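Local coordinates for lipoprotein (Bacillus anthracis, PDB 4JG9) that is of unknown function but is a putative lipoprotein, probably anchored to the cell membrane and possibly lipid-binding, at residues T58-Q63 with P67-E72; L119-Q122 with E127-W130. All coordinates share one frame; numbering follows the deposited sequence.

Interaction 1. Residues T58-Q63 with P67-E72; sequences TPSFIQ and PLKGIE
The ring of Phe61 is clasped between Glu72 and Leu68. Over the centre of one face sits Glu72 CG, 3.4 Å from the ring centroid and almost exactly on the ring normal, with the carboxylate carried past the ring at 18° to its plane; against the opposite face, displaced toward the rim, lies Leu68 CB, 3.8 Å from Phe61 CZ. Both are CH-pi contacts. Phe61 reaches this slot because its CG stands between the backbone N and the carbonyl carbon (chi1 63°), which turns the ring back over the neighbouring strand. Beside it, Leu68 CD2 also packs on Gln63 CB at 3.6 Å.

Beneath the side chains, Phe61 and Leu68 form the antiparallel hydrogen-bonded pair of the 60-63/66-69 beta hairpin, with Phe61 N to Leu68 O at 3.0 Å and Leu68 N to Phe61 O at 2.8 Å. On the other face of the hairpin the Lys69 chain, bent at its last torsion, delivers NZ to Thr58 O (2.6 Å) and to Ser60 OG (2.9 Å). Ser60 OG is itself bonded to Asp79, and Thr58 is tied through backbone and hydroxyl to Val170 of strand 164-173. Strand 60-63 is the outermost of its sheet within the chain, so one lysine ammonium bridging a carbonyl and a hydroxyl fastens the approach to this edge strand, whereas the face bearing Phe61 and Leu68 is apolar, the ring packed between aliphatic carbons and touching Ala76 of strand 75-78.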
loop_
_atom_site.group_PDB
_atom_site.type_symbol
_atom_site.label_atom_id
_atom_site.label_comp_id
_atom_site.label_asym_id
_atom_site.label_seq_id
_atom_site.Cartn_x
_atom_site.Cartn_y
_atom_site.Cartn_z
ATOM N N THR A 58 18.394 -6.680 14.963
ATOM C CA THR A 58 18.123 -6.493 16.386
ATOM C C THR A 58 18.414 -7.802 17.128
ATOM O O THR A 58 18.006 -8.877 16.683
ATOM C CB THR A 58 16.657 -6.084 16.620
ATOM O OG1 THR A 58 16.418 -4.803 16.032
ATOM C CG2 THR A 58 16.363 -5.981 18.085
ATOM N N PRO A 59 19.175 -7.733 18.226
ATOM C CA PRO A 59 19.529 -8.978 18.924
ATOM C C PRO A 59 18.327 -9.643 19.598
ATOM O O PRO A 59 17.391 -8.960 20.025
ATOM C CB PRO A 59 20.541 -8.517 19.982
ATOM C CG PRO A 59 20.269 -7.079 20.184
ATOM C CD PRO A 59 19.815 -6.556 18.838
ATOM N N SER A 60 18.341 -10.969 19.667
ATOM C CA SER A 60 17.274 -11.696 20.345
ATOM C C SER A 60 17.442 -11.609 21.859
ATOM O O SER A 60 18.560 -11.516 22.364
ATOM C CB SER A 60 17.280 -13.170 19.932
ATOM O OG SER A 60 17.124 -13.324 18.542
ATOM N N PHE A 61 16.332 -11.708 22.579
ATOM C CA PHE A 61 16.368 -11.760 24.033
ATOM C C PHE A 61 15.257 -12.687 24.498
ATOM O O PHE A 61 14.283 -12.940 23.763
ATOM C CB PHE A 61 16.209 -10.366 24.656
ATOM C CG PHE A 61 14.892 -9.718 24.360
ATOM C CD1 PHE A 61 13.838 -9.809 25.263
ATOM C CD2 PHE A 61 14.703 -9.001 23.190
ATOM C CE1 PHE A 61 12.617 -9.212 24.997
ATOM C CE2 PHE A 61 13.480 -8.398 22.917
ATOM C CZ PHE A 61 12.436 -8.505 23.820
ATOM N N ILE A 62 15.371 -13.131 25.741
ATOM C CA ILE A 62 14.415 -14.054 26.319
ATOM C C ILE A 62 13.429 -13.347 27.220
ATOM O O ILE A 62 13.804 -12.596 28.124
ATOM C CB ILE A 62 15.111 -15.149 27.164
ATOM C CG1 ILE A 62 16.078 -15.959 26.302
ATOM C CG2 ILE A 62 14.074 -16.073 27.782
ATOM C CD1 ILE A 62 15.381 -16.849 25.268
ATOM N N GLN A 63 12.159 -13.621 26.976
ATOM C CA GLN A 63 11.102 -13.135 27.830
ATOM C C GLN A 63 10.231 -14.338 28.159
ATOM O O GLN A 63 9.709 -15.003 27.262
ATOM C CB GLN A 63 10.304 -12.046 27.116
ATOM C CG GLN A 63 9.161 -11.484 27.927
ATOM C CD GLN A 63 9.442 -10.080 28.425
ATOM O OE1 GLN A 63 10.339 -9.392 27.919
ATOM N NE2 GLN A 63 8.662 -9.637 29.405
ATOM N N PRO A 67 12.269 -16.900 22.948
ATOM C CA PRO A 67 13.042 -15.917 22.185
ATOM C C PRO A 67 12.195 -14.844 21.511
ATOM O O PRO A 67 11.176 -15.141 20.911
ATOM C CB PRO A 67 13.770 -16.771 21.152
ATOM C CG PRO A 67 12.967 -18.010 21.042
ATOM C CD PRO A 67 12.385 -18.253 22.393
ATOM N N LEU A 68 12.646 -13.602 21.612
ATOM C CA LEU A 68 11.929 -12.463 21.072
ATOM C C LEU A 68 12.846 -11.502 20.339
ATOM O O LEU A 68 14.016 -11.390 20.663
ATOM C CB LEU A 68 11.238 -11.707 22.204
ATOM C CG LEU A 68 9.734 -11.846 22.386
ATOM C CD1 LEU A 68 9.264 -13.269 22.187
ATOM C CD2 LEU A 68 9.321 -11.325 23.746
ATOM N N LYS A 69 12.304 -10.806 19.349
ATOM C CA LYS A 69 13.046 -9.766 18.658
ATOM C C LYS A 69 12.303 -8.446 18.691
ATOM O O LYS A 69 11.124 -8.383 18.383
ATOM C CB LYS A 69 13.361 -10.159 17.222
ATOM C CG LYS A 69 14.674 -10.889 17.079
ATOM C CD LYS A 69 15.193 -10.832 15.662
ATOM C CE LYS A 69 16.384 -11.756 15.488
ATOM N NZ LYS A 69 17.489 -11.421 16.417
ATOM N N GLY A 70 13.002 -7.387 19.060
ATOM C CA GLY A 70 12.400 -6.073 19.109
ATOM C C GLY A 70 12.978 -5.250 20.232
ATOM O O GLY A 70 14.145 -5.381 20.565
ATOM N N ILE A 71 12.145 -4.400 20.815
ATOM C CA ILE A 71 12.565 -3.497 21.870
ATOM C C ILE A 71 12.078 -4.029 23.203
ATOM O O ILE A 71 10.872 -4.184 23.416
ATOM C CB ILE A 71 11.991 -2.081 21.661
ATOM C CG1 ILE A 71 12.050 -1.683 20.176
ATOM C CG2 ILE A 71 12.712 -1.081 22.550
ATOM C CD1 ILE A 71 13.467 -1.654 19.603
ATOM N N GLU A 72 13.018 -4.303 24.098
ATOM C CA GLU A 72 12.694 -4.858 25.407
ATOM C C GLU A 72 11.777 -3.926 26.180
ATOM O O GLU A 72 11.956 -2.706 26.154
ATOM C CB GLU A 72 13.973 -5.143 26.197
ATOM C CG GLU A 72 14.751 -6.335 25.669
ATOM C CD GLU A 72 15.963 -6.696 26.526
ATOM O OE1 GLU A 72 15.788 -7.015 27.728
ATOM O OE2 GLU A 72 17.092 -6.684 25.978
#

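Interaction 2. Residues L119-Q122 with E127-W130; sequences LLFQ and EPTW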
loop_
_atom_site.group_PDB
_atom_site.type_symbol
_atom_site.label_atom_id
_atom_site.label_comp_id
_atom_site.label_asym_id
_atom_site.label_seq_id
_atom_site.Cartn_x
_atom_site.Cartn_y
_atom_site.Cartn_z
ATOM N N LEU A 119 3.650 -4.533 4.984
ATOM C CA LEU A 119 3.876 -5.927 4.978
ATOM C C LEU A 119 2.707 -6.693 5.533
ATOM O O LEU A 119 2.850 -7.890 5.676
ATOM C CB LEU A 119 5.181 -6.295 5.687
ATOM C CG LEU A 119 5.556 -5.602 6.988
ATOM C CD1 LEU A 119 4.585 -5.950 8.097
ATOM C CD2 LEU A 119 6.962 -6.001 7.378
ATOM N N LEU A 120 1.575 -6.125 5.866
ATOM C CA LEU A 120 0.568 -7.028 6.395
ATOM C C LEU A 120 -0.257 -7.732 5.314
ATOM O O LEU A 120 -0.733 -7.109 4.383
ATOM C CB LEU A 120 -0.307 -6.338 7.431
ATOM C CG LEU A 120 0.412 -5.937 8.711
ATOM C CD1 LEU A 120 -0.446 -4.983 9.516
ATOM C CD2 LEU A 120 0.778 -7.157 9.528
ATOM N N PHE A 121 -0.404 -9.043 5.458
ATOM C CA PHE A 121 -1.238 -9.852 4.584
ATOM C C PHE A 121 -2.155 -10.611 5.513
ATOM O O PHE A 121 -1.904 -11.751 5.858
ATOM C CB PHE A 121 -0.412 -10.824 3.754
ATOM C CG PHE A 121 0.244 -10.198 2.565
ATOM C CD1 PHE A 121 1.556 -9.793 2.619
ATOM C CD2 PHE A 121 -0.455 -10.016 1.394
ATOM C CE1 PHE A 121 2.163 -9.220 1.528
ATOM C CE2 PHE A 121 0.144 -9.444 0.295
ATOM C CZ PHE A 121 1.456 -9.044 0.363
ATOM N N GLN A 122 -3.216 -9.946 5.930
ATOM C CA GLN A 122 -4.091 -10.451 6.964
ATOM C C GLN A 122 -5.209 -11.346 6.417
ATOM O O GLN A 122 -5.864 -11.019 5.423
ATOM C CB GLN A 122 -4.697 -9.269 7.731
ATOM C CG GLN A 122 -3.694 -8.510 8.599
ATOM C CD GLN A 122 -3.106 -9.382 9.733
ATOM O OE1 GLN A 122 -2.237 -10.226 9.498
ATOM N NE2 GLN A 122 -3.584 -9.171 10.962
ATOM N N GLU A 127 -4.026 -8.493 -0.677
ATOM C CA GLU A 127 -3.435 -7.162 -0.605
ATOM C C GLU A 127 -2.640 -6.907 0.671
ATOM O O GLU A 127 -3.086 -7.215 1.774
ATOM C CB GLU A 127 -4.518 -6.087 -0.725
ATOM C CG GLU A 127 -5.250 -6.062 -2.089
ATOM C CD GLU A 127 -6.511 -5.207 -2.062
ATOM O OE1 GLU A 127 -6.586 -4.294 -1.207
ATOM O OE2 GLU A 127 -7.412 -5.427 -2.905
ATOM N N PRO A 128 -1.464 -6.302 0.527
ATOM C CA PRO A 128 -0.676 -5.888 1.684
ATOM C C PRO A 128 -1.257 -4.619 2.317
ATOM O O PRO A 128 -1.581 -3.658 1.600
ATOM C CB PRO A 128 0.700 -5.606 1.082
ATOM C CG PRO A 128 0.435 -5.265 -0.342
ATOM C CD PRO A 128 -0.799 -6.002 -0.753
ATOM N N THR A 129 -1.408 -4.621 3.640
ATOM C CA THR A 129 -1.995 -3.471 4.339
ATOM C C THR A 129 -1.014 -2.854 5.335
ATOM O O THR A 129 -0.168 -3.550 5.901
ATOM C CB THR A 129 -3.281 -3.860 5.076
ATOM O OG1 THR A 129 -3.044 -5.052 5.846
ATOM C CG2 THR A 129 -4.402 -4.133 4.066
ATOM N N TRP A 130 -1.146 -1.547 5.543
ATOM C CA TRP A 130 -0.279 -0.790 6.440
ATOM C C TRP A 130 -0.648 -1.073 7.881
ATOM O O TRP A 130 0.217 -1.090 8.771
ATOM C CB TRP A 130 -0.443 0.721 6.226
ATOM C CG TRP A 130 -0.288 1.209 4.809
ATOM C CD1 TRP A 130 -1.293 1.514 3.932
ATOM C CD2 TRP A 130 0.940 1.486 4.123
ATOM N NE1 TRP A 130 -0.760 1.960 2.738
ATOM C CE2 TRP A 130 0.607 1.941 2.828
ATOM C CE3 TRP A 130 2.291 1.393 4.479
ATOM C CZ2 TRP A 130 1.575 2.300 1.883
ATOM C CZ3 TRP A 130 3.256 1.743 3.530
ATOM C CH2 TRP A 130 2.885 2.192 2.247
HETATM O O HOH W 1 2.338 -3.276 7.255
HETATM O O HOH W 2 -4.036 -7.442 4.645
#
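Leu120 and Thr129 pair across an irregular loop between strands 117-118 and 131-136, making a single antiparallel bridge of the hydrogen-bonded type rather than a continuous ladder. Its two backbone bonds run from Thr129 N to Leu120 O (2.7 Å) and from Leu120 N to Thr129 O (3.1 Å). Leu120 O is also approached by Pro128 CA in a CA-H...O contact.

Water extends the bridge at both ends. One molecule accepts from Leu119 N and is hydrogen-bonded to Thr129 O; another accepts from Gln122 N, donates to Glu127 O and is hydrogen-bonded to Thr129 OG1 at 2.9 Å. That hydroxyl stands between its own backbone N and carbonyl carbon (chi1 49°), the rotamer that turns it to the water and against Leu120 CB.

Apolar packing falls to Phe121 and Pro128, whose side chains lie alongside each other and point the same way. Pro128 CB lies over one face of the Phe121 ring in a CH-pi contact, 28° off the ring normal, and Lys87 makes a cation-pi contact with the same ring. Outward, the loop forms part of the dimer interface: Trp130 NE1 bonds to Pro128 O of the second subunit, a bond repeated reciprocally, and Glu127 OE2 is hydrogen-bonded to Thr131 OG1 of the second subunit. Within the loop, the closest approach of the phenyl ring to the proline is at its backbone nitrogen, with Phe121 CE2 3.5 Å from Pro128 N.

Interactions 1 and 2 lie on opposite sides of the chain's centre, their own centres about 24 Å apart, and share no strand. The first is partly exposed, at the edge of the sheet that runs from strand 60-63 to strand 142-147; the second is mostly buried, in a loop leading from strand 117-118 into strand 131-136 of the other sheet. Each puts a phenylalanine against aliphatic carbons beside one antiparallel hydrogen-bonded pair. Charge enters interaction 1 through a lysine serving backbone and hydroxyl, whereas ordered waters complete interaction 2. Only interaction 2 reaches the second subunit; its Phe121 and Gln122 also hydrogen-bond to Thr146 of strand 142-147, the far edge of interaction 1's sheet.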